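Local coordinates for protein methanogen homoaconitase large subunit (Methanocaldococcus jannaschii, PDB 4KP2) that forms the large subunit of a heterotetrameric homoaconitase, an iron-sulfur hydro-lyase that reversibly dehydrates (R)-homocitrate to cis-homoaconitate and hydrates this to homoisocitrate, at residues A[354-357]-A[358-362]; A[404-408]-A[409-413]; A[251-255]-A[256-260]; A[70-73]-A[74-78]. One frame throughout, in Å; residues are numbered along the deposited sequence.

Interaction 1 (A[354-357]-A[358-362]); sequences ASKK and VFLQA
Ser355 O lies obliquely to the Phe359 ring, and the closer touch is to Phe359 CB, 3.3 Å from Ser355 O; Pro353, Pro381 and Ile368 of the same chain and Val372 of the second subunit also pack against the side chain. The other flat group, the Gln361 amide, lies by the Lys357 carbonyl, with CD 3.6 Å from Lys357 O. Its CG, wedged between backbone N and carbonyl carbon (chi1 58°), comes closer, 3.2 Å from the same oxygen. Exchanging Gln361 for an alanine removes CG and the amide, which would probably leave the Lys357 carbonyl without that cover and open a gap beside Leu328. Lys357 O itself is held by a nearly straight bond from Gln361 N (3.1 Å, 170° at the hydrogen). Ser355 is the N-cap: its OG accepts from Lys357 N at 3.3 Å and also bonds to Glu125, while its CB rests on Val358 CG2. This short helix, 356-363, starts against helix 119-126, packs Val358 on helix 328-338 and Ala362 on helix 367-374, and presents Lys356 and Leu360 to the second subunit.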
loop_
_atom_site.group_PDB
_atom_site.type_symbol
_atom_site.label_atom_id
_atom_site.label_comp_id
_atom_site.label_asym_id
_atom_site.label_seq_id
_atom_site.Cartn_x
_atom_site.Cartn_y
_atom_site.Cartn_z
ATOM N N ALA A 354 -8.821 8.264 -2.618
ATOM C CA ALA A 354 -10.095 7.560 -2.725
ATOM C C ALA A 354 -10.297 6.891 -4.082
ATOM O O ALA A 354 -11.122 5.987 -4.215
ATOM C CB ALA A 354 -11.247 8.504 -2.426
ATOM N N SER A 355 -9.544 7.328 -5.086
ATOM C CA SER A 355 -9.723 6.798 -6.434
ATOM C C SER A 355 -8.432 6.767 -7.242
ATOM O O SER A 355 -7.394 7.260 -6.802
ATOM C CB SER A 355 -10.782 7.603 -7.189
ATOM O OG SER A 355 -10.914 7.146 -8.524
ATOM N N LYS A 356 -8.514 6.172 -8.428
ATOM C CA LYS A 356 -7.396 6.131 -9.360
ATOM C C LYS A 356 -7.262 7.478 -10.057
ATOM O O LYS A 356 -6.157 7.981 -10.258
ATOM C CB LYS A 356 -7.616 5.027 -10.394
ATOM C CG LYS A 356 -6.644 5.056 -11.561
ATOM C CD LYS A 356 -6.991 3.986 -12.582
ATOM C CE LYS A 356 -6.147 4.119 -13.837
ATOM N NZ LYS A 356 -6.487 3.077 -14.845
ATOM N N LYS A 357 -8.403 8.054 -10.422
ATOM C CA LYS A 357 -8.436 9.362 -11.061
ATOM C C LYS A 357 -7.913 10.428 -10.109
ATOM O O LYS A 357 -7.127 11.290 -10.500
ATOM C CB LYS A 357 -9.857 9.706 -11.506
ATOM C CG LYS A 357 -9.974 11.052 -12.196
ATOM C CD LYS A 357 -11.418 11.369 -12.543
ATOM C CE LYS A 357 -11.991 10.345 -13.507
ATOM N NZ LYS A 357 -13.414 10.632 -13.833
ATOM N N VAL A 358 -8.354 10.356 -8.857
ATOM C CA VAL A 358 -7.902 11.279 -7.821
ATOM C C VAL A 358 -6.399 11.145 -7.603
ATOM O O VAL A 358 -5.694 12.139 -7.434
ATOM C CB VAL A 358 -8.642 11.030 -6.491
ATOM C CG1 VAL A 358 -8.080 11.914 -5.386
ATOM C CG2 VAL A 358 -10.134 11.267 -6.664
ATOM N N PHE A 359 -5.920 9.904 -7.621
ATOM C CA PHE A 359 -4.499 9.610 -7.471
ATOM C C PHE A 359 -3.695 10.313 -8.561
ATOM O O PHE A 359 -2.721 11.008 -8.277
ATOM C CB PHE A 359 -4.271 8.097 -7.552
ATOM C CG PHE A 359 -2.948 7.640 -6.996
ATOM C CD1 PHE A 359 -2.030 8.545 -6.490
ATOM C CD2 PHE A 359 -2.623 6.292 -6.984
ATOM C CE1 PHE A 359 -0.817 8.118 -5.985
ATOM C CE2 PHE A 359 -1.413 5.858 -6.478
ATOM C CZ PHE A 359 -0.508 6.773 -5.978
ATOM N N LEU A 360 -4.122 10.133 -9.807
ATOM C CA LEU A 360 -3.403 10.664 -10.961
ATOM C C LEU A 360 -3.310 12.187 -10.967
ATOM O O LEU A 360 -2.230 12.749 -11.163
ATOM C CB LEU A 360 -4.045 10.172 -12.258
ATOM C CG LEU A 360 -3.797 8.703 -12.592
ATOM C CD1 LEU A 360 -4.560 8.295 -13.841
ATOM C CD2 LEU A 360 -2.308 8.463 -12.768
ATOM N N GLN A 361 -4.439 12.855 -10.753
ATOM C CA GLN A 361 -4.472 14.312 -10.794
ATOM C C GLN A 361 -3.803 14.936 -9.573
ATOM O O GLN A 361 -3.515 16.133 -9.560
ATOM C CB GLN A 361 -5.908 14.817 -10.949
ATOM C CG GLN A 361 -6.854 14.364 -9.856
ATOM C CD GLN A 361 -8.303 14.639 -10.202
ATOM O OE1 GLN A 361 -8.612 15.102 -11.301
ATOM N NE2 GLN A 361 -9.201 14.355 -9.267
ATOM N N ALA A 362 -3.557 14.124 -8.551
ATOM C CA ALA A 362 -2.823 14.581 -7.379
ATOM C C ALA A 362 -1.335 14.289 -7.548
ATOM O O ALA A 362 -0.496 14.857 -6.849
ATOM C CB ALA A 362 -3.359 13.925 -6.120
#

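Interaction 2 (A[404-408]-A[409-413]); sequences TNRNF and KGRMG
Phe408 and Arg411 run alongside each other, pointing the same way, and form the tight side of this reversal of the chain. The Phe408 CD2 corner sits over one face of the Arg411 guanidinium, 3.1 Å from NH1, with CZ lying in the plane of the ring at its edge. Ring and guanidinium stand nearly perpendicular, so the arginine meets the rim of the phenylalanine and not its pi face. A double bend of the Arg411 chain beyond CG, which lies anti to the backbone N (chi1 -178°), folds the guanidinium back to this place. On the way its CD packs against Arg406 CB at 3.6 Å. The two guanidinium groups are themselves turned almost at right angles, their NH1 atoms 4.0 Å apart, and Arg406 also touches Glu234.

Elsewhere the contact is slacker. Met412 CE only approaches Thr404 OG1, at 4.0 Å, and that hydroxyl bonds instead to Ser402. Lys409, at the corner, is exposed and touches residues 404-408 with little beyond its CB. The type II turn from Phe408 to Arg411 is closed by a weak bond, Arg411 N to Phe408 O at 3.3 Å, and Gly410 takes the positive phi its third position requires. The run Asn-Arg-Asn-Phe-Lys-Gly-Arg resembles the substrate-pocket loop of aconitase, and two arginines so close are consistent with a pocket for carboxylates; here it follows strand 399-402 of a parallel sheet, with Thr404 beside Cys386, a predicted ligand of the [4Fe-4S] cluster.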
loop_
_atom_site.group_PDB
_atom_site.type_symbol
_atom_site.label_atom_id
_atom_site.label_comp_id
_atom_site.label_asym_id
_atom_site.label_seq_id
_atom_site.Cartn_x
_atom_site.Cartn_y
_atom_site.Cartn_z
ATOM N N THR A 404 -11.897 8.768 8.556
ATOM C CA THR A 404 -12.971 7.822 8.273
ATOM C C THR A 404 -14.265 8.208 8.984
ATOM O O THR A 404 -14.391 9.309 9.518
ATOM C CB THR A 404 -12.588 6.386 8.681
ATOM O OG1 THR A 404 -12.060 6.389 10.013
ATOM C CG2 THR A 404 -11.548 5.819 7.729
ATOM N N ASN A 405 -15.219 7.284 8.994
ATOM C CA ASN A 405 -16.527 7.545 9.583
ATOM C C ASN A 405 -16.857 6.642 10.769
ATOM O O ASN A 405 -17.820 6.893 11.495
ATOM C CB ASN A 405 -17.619 7.441 8.517
ATOM C CG ASN A 405 -17.424 6.254 7.596
ATOM O OD1 ASN A 405 -16.876 5.227 7.995
ATOM N ND2 ASN A 405 -17.866 6.393 6.353
ATOM N N ARG A 406 -16.060 5.594 10.961
ATOM C CA ARG A 406 -16.261 4.689 12.089
ATOM C C ARG A 406 -15.337 5.024 13.256
ATOM O O ARG A 406 -14.218 5.500 13.062
ATOM C CB ARG A 406 -16.078 3.232 11.666
ATOM C CG ARG A 406 -17.382 2.510 11.369
ATOM C CD ARG A 406 -17.920 2.865 9.996
ATOM N NE ARG A 406 -17.172 2.198 8.935
ATOM C CZ ARG A 406 -17.448 0.979 8.484
ATOM N NH1 ARG A 406 -18.458 0.292 9.002
ATOM N NH2 ARG A 406 -16.716 0.445 7.516
ATOM N N ASN A 407 -15.812 4.761 14.468
ATOM C CA ASN A 407 -15.107 5.165 15.675
ATOM C C ASN A 407 -15.194 4.094 16.759
ATOM O O ASN A 407 -14.713 4.278 17.877
ATOM C CB ASN A 407 -15.692 6.484 16.187
ATOM C CG ASN A 407 -14.821 7.143 17.232
ATOM O OD1 ASN A 407 -13.638 6.833 17.352
ATOM N ND2 ASN A 407 -15.403 8.058 17.997
ATOM N N PHE A 408 -15.799 2.966 16.409
ATOM C CA PHE A 408 -16.123 1.919 17.374
ATOM C C PHE A 408 -14.901 1.260 18.016
ATOM O O PHE A 408 -13.806 1.262 17.454
ATOM C CB PHE A 408 -17.026 0.875 16.722
ATOM C CG PHE A 408 -18.260 1.459 16.098
ATOM C CD1 PHE A 408 -18.959 2.472 16.734
ATOM C CD2 PHE A 408 -18.712 1.011 14.870
ATOM C CE1 PHE A 408 -20.092 3.016 16.162
ATOM C CE2 PHE A 408 -19.842 1.552 14.291
ATOM C CZ PHE A 408 -20.534 2.556 14.937
ATOM N N LYS A 409 -15.111 0.695 19.201
ATOM C CA LYS A 409 -14.037 0.104 19.990
ATOM C C LYS A 409 -13.432 -1.126 19.322
ATOM O O LYS A 409 -14.126 -2.110 19.066
ATOM C CB LYS A 409 -14.552 -0.257 21.385
ATOM C CG LYS A 409 -13.478 -0.750 22.340
ATOM C CD LYS A 409 -14.066 -1.082 23.703
ATOM C CE LYS A 409 -14.765 0.125 24.313
ATOM N NZ LYS A 409 -15.384 -0.192 25.631
ATOM N N GLY A 410 -12.132 -1.065 19.049
ATOM C CA GLY A 410 -11.425 -2.173 18.435
ATOM C C GLY A 410 -11.713 -2.297 16.952
ATOM O O GLY A 410 -11.721 -3.400 16.403
ATOM N N ARG A 411 -11.942 -1.163 16.301
ATOM C CA ARG A 411 -12.275 -1.150 14.882
ATOM C C ARG A 411 -11.037 -1.331 14.007
ATOM O O ARG A 411 -11.067 -2.070 13.021
ATOM C CB ARG A 411 -12.989 0.150 14.512
ATOM C CG ARG A 411 -13.415 0.226 13.057
ATOM C CD ARG A 411 -14.920 0.088 12.903
ATOM N NE ARG A 411 -15.447 -1.095 13.578
ATOM C CZ ARG A 411 -16.698 -1.526 13.455
ATOM N NH1 ARG A 411 -17.549 -0.875 12.673
ATOM N NH2 ARG A 411 -17.098 -2.609 14.105
ATOM N N MET A 412 -9.951 -0.658 14.373
ATOM C CA MET A 412 -8.721 -0.716 13.589
ATOM C C MET A 412 -7.698 -1.697 14.154
ATOM O O MET A 412 -6.510 -1.601 13.849
ATOM C CB MET A 412 -8.092 0.673 13.462
ATOM C CG MET A 412 -8.821 1.600 12.512
ATOM S SD MET A 412 -7.925 3.142 12.245
ATOM C CE MET A 412 -9.003 3.955 11.071
ATOM N N GLY A 413 -8.155 -2.634 14.977
ATOM C CA GLY A 413 -7.268 -3.653 15.504
ATOM C C GLY A 413 -7.595 -4.113 16.909
ATOM O O GLY A 413 -8.659 -4.681 17.156
#

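Interaction 3 (A[251-255]-A[256-260]); sequences YLKKE and RGLSD
Leu252 places CD2 squarely over the centre of the Arg256 guanidinium, 3.6 Å above its plane, the two side chains lying alongside and pointing the same way. Arg256 runs extended from CG to NE, which carries its flat end as far as the leucine methyl. That end is fixed by more than apolar cover, because NH1 bonds to the carbonyls of Val128 and Ala124, so the guanidinium both covers Leu252 CD2 and ties this chain reversal to the end of helix 119-126. Leu252 itself continues into Pro130, Phe147 and Leu266.

One residue on, Lys253 offers the aliphatic part of its chain to Leu258: the CB atoms of Lys253 and Leu258 are 3.6 Å apart, and Leu258 CD1 reaches Lys253 CD at 3.9 Å. A CA-H...O contact joins Lys253 CA to Gly257 O at 3.3 Å. Gly257 has the positive phi (72°) that favours glycine and lets the chain swing back across the end of helix 246-254. A short loop thus joins two consecutive helices, and Ser259, the N-cap, starts helix 260-267 through a weak bond from Glu261 N.

Beyond Lys254, which turns away from residues 256-260, Glu255 rests its CG over one face of the Tyr251 ring, near the rim, 3.5 Å above the plane, while its backbone N bonds to Tyr251 O at 3.2 Å. Across the join to residues 256-260, Glu255 CB lies 4.0 Å from Arg256 CG, and its carboxylate leads away to a salt bridge with Lys357.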
loop_
_atom_site.group_PDB
_atom_site.type_symbol
_atom_site.label_atom_id
_atom_site.label_comp_id
_atom_site.label_asym_id
_atom_site.label_seq_id
_atom_site.Cartn_x
_atom_site.Cartn_y
_atom_site.Cartn_z
ATOM N N TYR A 251 -20.454 18.867 -11.624
ATOM C CA TYR A 251 -19.619 17.733 -11.255
ATOM C C TYR A 251 -19.759 16.608 -12.272
ATOM O O TYR A 251 -18.810 15.866 -12.527
ATOM C CB TYR A 251 -20.000 17.232 -9.862
ATOM C CG TYR A 251 -19.264 15.986 -9.423
ATOM C CD1 TYR A 251 -17.982 16.062 -8.893
ATOM C CD2 TYR A 251 -19.856 14.732 -9.528
ATOM C CE1 TYR A 251 -17.308 14.925 -8.489
ATOM C CE2 TYR A 251 -19.191 13.593 -9.128
ATOM C CZ TYR A 251 -17.917 13.693 -8.608
ATOM O OH TYR A 251 -17.254 12.557 -8.207
ATOM N N LEU A 252 -20.949 16.489 -12.852
ATOM C CA LEU A 252 -21.215 15.452 -13.840
ATOM C C LEU A 252 -20.619 15.820 -15.195
ATOM O O LEU A 252 -20.589 15.001 -16.113
ATOM C CB LEU A 252 -22.719 15.201 -13.965
ATOM C CG LEU A 252 -23.425 14.780 -12.674
ATOM C CD1 LEU A 252 -24.904 14.537 -12.922
ATOM C CD2 LEU A 252 -22.765 13.544 -12.086
ATOM N N LYS A 253 -20.147 17.057 -15.312
ATOM C CA LYS A 253 -19.478 17.505 -16.527
ATOM C C LYS A 253 -17.980 17.253 -16.438
ATOM O O LYS A 253 -17.347 16.831 -17.407
ATOM C CB LYS A 253 -19.729 18.994 -16.765
ATOM C CG LYS A 253 -21.168 19.345 -17.083
ATOM C CD LYS A 253 -21.271 20.756 -17.630
ATOM C CE LYS A 253 -20.661 21.766 -16.673
ATOM N NZ LYS A 253 -20.684 23.145 -17.236
ATOM N N LYS A 254 -17.420 17.519 -15.264
ATOM C CA LYS A 254 -15.987 17.396 -15.037
ATOM C C LYS A 254 -15.534 15.935 -14.993
ATOM O O LYS A 254 -14.410 15.613 -15.379
ATOM C CB LYS A 254 -15.616 18.124 -13.740
ATOM C CG LYS A 254 -14.284 17.739 -13.128
ATOM C CD LYS A 254 -13.980 18.609 -11.920
ATOM C CE LYS A 254 -12.933 17.972 -11.022
ATOM N NZ LYS A 254 -13.450 16.737 -10.370
ATOM N N GLU A 255 -16.425 15.052 -14.551
ATOM C CA GLU A 255 -16.064 13.657 -14.317
ATOM C C GLU A 255 -16.375 12.711 -15.479
ATOM O O GLU A 255 -15.470 12.104 -16.054
ATOM C CB GLU A 255 -16.732 13.146 -13.036
ATOM C CG GLU A 255 -16.333 13.906 -11.779
ATOM C CD GLU A 255 -14.889 13.666 -11.381
ATOM O OE1 GLU A 255 -14.319 12.635 -11.795
ATOM O OE2 GLU A 255 -14.324 14.507 -10.651
ATOM N N ARG A 256 -17.655 12.585 -15.819
ATOM C CA ARG A 256 -18.100 11.574 -16.774
ATOM C C ARG A 256 -18.250 12.132 -18.181
ATOM O O ARG A 256 -19.177 11.765 -18.903
ATOM C CB ARG A 256 -19.442 10.998 -16.322
ATOM C CG ARG A 256 -19.576 10.884 -14.817
ATOM C CD ARG A 256 -20.977 10.472 -14.406
ATOM N NE ARG A 256 -21.084 10.312 -12.960
ATOM C CZ ARG A 256 -22.208 10.001 -12.326
ATOM N NH1 ARG A 256 -22.213 9.876 -11.006
ATOM N NH2 ARG A 256 -23.328 9.819 -13.012
ATOM N N GLY A 257 -17.337 13.011 -18.578
ATOM C CA GLY A 257 -17.485 13.714 -19.837
ATOM C C GLY A 257 -18.609 14.717 -19.680
ATOM O O GLY A 257 -19.086 14.935 -18.567
ATOM N N LEU A 258 -19.047 15.326 -20.776
ATOM C CA LEU A 258 -20.092 16.338 -20.671
ATOM C C LEU A 258 -20.807 16.666 -21.972
ATOM O O LEU A 258 -20.387 16.270 -23.060
ATOM C CB LEU A 258 -19.528 17.634 -20.080
ATOM C CG LEU A 258 -18.859 18.630 -21.029
ATOM C CD1 LEU A 258 -18.626 19.953 -20.317
ATOM C CD2 LEU A 258 -17.551 18.083 -21.579
ATOM N N SER A 259 -21.898 17.408 -21.821
ATOM C CA SER A 259 -22.642 17.991 -22.924
ATOM C C SER A 259 -23.695 18.907 -22.321
ATOM O O SER A 259 -24.440 18.502 -21.428
ATOM C CB SER A 259 -23.312 16.914 -23.776
ATOM O OG SER A 259 -23.979 17.486 -24.888
ATOM N N ASP A 260 -23.752 20.146 -22.800
ATOM C CA ASP A 260 -24.733 21.105 -22.305
ATOM C C ASP A 260 -26.149 20.682 -22.683
ATOM O O ASP A 260 -27.129 21.218 -22.166
ATOM C CB ASP A 260 -24.428 22.507 -22.835
ATOM C CG ASP A 260 -23.107 23.046 -22.325
ATOM O OD1 ASP A 260 -22.216 22.230 -22.007
ATOM O OD2 ASP A 260 -22.960 24.283 -22.240
#

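Interaction 4 (A[70-73]-A[74-78]); sequences SVWN and PDKIV
Trp72 lays the six-membered side of its indole across Lys76 and Ile77, with CZ2 3.5 Å from Lys76 CB and CZ3 3.7 Å from Ile77 CG1. Both neighbours approach the ring obliquely, while Asn73 CB sits over one face, towards the rim. To get there the indole adopts a chi1 of 101°, well away from a staggered position, and folds back over the turn that follows. A serine in its place would probably leave Lys76 CB, Ile77 CG1 and Asn73 CB without their shared aromatic cover.

Asn73 has CG anti to the backbone N (chi1 -164°), which swings OD1 over the next residues to accept weak bonds from Asp75 N at 3.0 Å and Lys76 N. With Pro74 following, this is an Asx-Pro turn. The firmer bond from Lys76 N goes to Asn73 O, at 3.1 Å, and leads through the short 3-10 segment 74-76 into strand 77-80, which pairs with strand 49-53 in a parallel sheet.

Lys76 bends at chi2 and chi4, folding its chain along the Asn73 amide so that CD lies 3.4 Å from ND2. Ile77 CG1 lies 3.2 Å from Asn73 O, and Ile77 CD1 is 3.8 Å from Val71 CB. Val71 meanwhile turns CG2 onto Pro74 CG and also packs against Phe102 and Phe106 of helix 90-106.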
loop_
_atom_site.group_PDB
_atom_site.type_symbol
_atom_site.label_atom_id
_atom_site.label_comp_id
_atom_site.label_asym_id
_atom_site.label_seq_id
_atom_site.Cartn_x
_atom_site.Cartn_y
_atom_site.Cartn_z
ATOM N N SER A 70 -29.304 -16.315 -13.151
ATOM C CA SER A 70 -29.022 -15.216 -14.062
ATOM C C SER A 70 -29.207 -13.870 -13.374
ATOM O O SER A 70 -30.008 -13.739 -12.449
ATOM C CB SER A 70 -29.937 -15.293 -15.285
ATOM O OG SER A 70 -31.298 -15.164 -14.906
ATOM N N VAL A 71 -28.456 -12.873 -13.830
ATOM C CA VAL A 71 -28.641 -11.508 -13.360
ATOM C C VAL A 71 -29.629 -10.802 -14.277
ATOM O O VAL A 71 -29.760 -11.157 -15.449
ATOM C CB VAL A 71 -27.313 -10.728 -13.317
ATOM C CG1 VAL A 71 -26.374 -11.338 -12.287
ATOM C CG2 VAL A 71 -26.665 -10.699 -14.691
ATOM N N TRP A 72 -30.329 -9.807 -13.743
ATOM C CA TRP A 72 -31.373 -9.136 -14.506
ATOM C C TRP A 72 -30.801 -8.164 -15.536
ATOM O O TRP A 72 -31.281 -8.101 -16.663
ATOM C CB TRP A 72 -32.372 -8.438 -13.574
ATOM C CG TRP A 72 -32.172 -6.959 -13.437
ATOM C CD1 TRP A 72 -32.855 -5.978 -14.092
ATOM C CD2 TRP A 72 -31.225 -6.294 -12.593
ATOM N NE1 TRP A 72 -32.395 -4.741 -13.706
ATOM C CE2 TRP A 72 -31.394 -4.910 -12.786
ATOM C CE3 TRP A 72 -30.254 -6.736 -11.688
ATOM C CZ2 TRP A 72 -30.628 -3.962 -12.112
ATOM C CZ3 TRP A 72 -29.493 -5.794 -11.019
ATOM C CH2 TRP A 72 -29.684 -4.424 -11.235
ATOM N N ASN A 73 -29.761 -7.426 -15.156
ATOM C CA ASN A 73 -29.167 -6.439 -16.051
ATOM C C ASN A 73 -27.720 -6.141 -15.676
ATOM O O ASN A 73 -27.464 -5.385 -14.741
ATOM C CB ASN A 73 -29.991 -5.149 -16.041
ATOM C CG ASN A 73 -29.670 -4.235 -17.212
ATOM O OD1 ASN A 73 -28.528 -4.160 -17.669
ATOM N ND2 ASN A 73 -30.683 -3.532 -17.704
ATOM N N PRO A 74 -26.769 -6.735 -16.415
ATOM C CA PRO A 74 -25.331 -6.557 -16.186
ATOM C C PRO A 74 -24.897 -5.099 -16.295
ATOM O O PRO A 74 -23.994 -4.674 -15.573
ATOM C CB PRO A 74 -24.696 -7.370 -17.318
ATOM C CG PRO A 74 -25.722 -8.379 -17.683
ATOM C CD PRO A 74 -27.037 -7.680 -17.513
ATOM N N ASP A 75 -25.531 -4.346 -17.189
ATOM C CA ASP A 75 -25.193 -2.940 -17.386
ATOM C C ASP A 75 -25.529 -2.100 -16.156
ATOM O O ASP A 75 -24.908 -1.063 -15.916
ATOM C CB ASP A 75 -25.915 -2.382 -18.613
ATOM C CG ASP A 75 -25.465 -3.038 -19.902
ATOM O OD1 ASP A 75 -24.911 -4.155 -19.837
ATOM O OD2 ASP A 75 -25.669 -2.439 -20.979
ATOM N N LYS A 76 -26.513 -2.552 -15.384
ATOM C CA LYS A 76 -26.924 -1.850 -14.175
ATOM C C LYS A 76 -26.152 -2.329 -12.949
ATOM O O LYS A 76 -26.391 -1.862 -11.837
ATOM C CB LYS A 76 -28.426 -2.023 -13.939
ATOM C CG LYS A 76 -29.299 -0.917 -14.514
ATOM C CD LYS A 76 -29.330 -0.940 -16.031
ATOM C CE LYS A 76 -30.309 0.094 -16.567
ATOM N NZ LYS A 76 -31.688 -0.132 -16.050
ATOM N N ILE A 77 -25.226 -3.261 -13.154
ATOM C CA ILE A 77 -24.446 -3.823 -12.055
ATOM C C ILE A 77 -22.999 -3.334 -12.078
ATOM O O ILE A 77 -22.353 -3.331 -13.125
ATOM C CB ILE A 77 -24.460 -5.364 -12.090
ATOM C CG1 ILE A 77 -25.896 -5.884 -12.015
ATOM C CG2 ILE A 77 -23.633 -5.936 -10.950
ATOM C CD1 ILE A 77 -26.004 -7.387 -12.120
ATOM N N VAL A 78 -22.499 -2.919 -10.918
ATOM C CA VAL A 78 -21.125 -2.440 -10.799
ATOM C C VAL A 78 -20.356 -3.213 -9.729
ATOM O O VAL A 78 -20.832 -3.376 -8.607
ATOM C CB VAL A 78 -21.080 -0.934 -10.465
ATOM C CG1 VAL A 78 -19.645 -0.474 -10.252
ATOM C CG2 VAL A 78 -21.749 -0.122 -11.566
#

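Overall arrangement
The four contacts follow one another along the chain in the order 4, 3, 1, 2, and two of them touch: Lys357 NZ of interaction 1 forms a salt bridge to Glu255 OE1 of interaction 3 at 3.0 Å, joining the start of helix 356-363 to the chain near the end of helix 246-254. Interaction 2 lies nearest the predicted [4Fe-4S] ligands, its Thr404 side chain about 7 Å from that of Cys383 and closer still to Cys386; interaction 1 is farther off, with the Ser355 side chain about 10 Å from that of Cys323. Interactions 3 and 4 are remote from that site, their centres 24 Å apart. Interactions 2 and 3, 36 Å between centres, fall on opposite sides of the chain's centre.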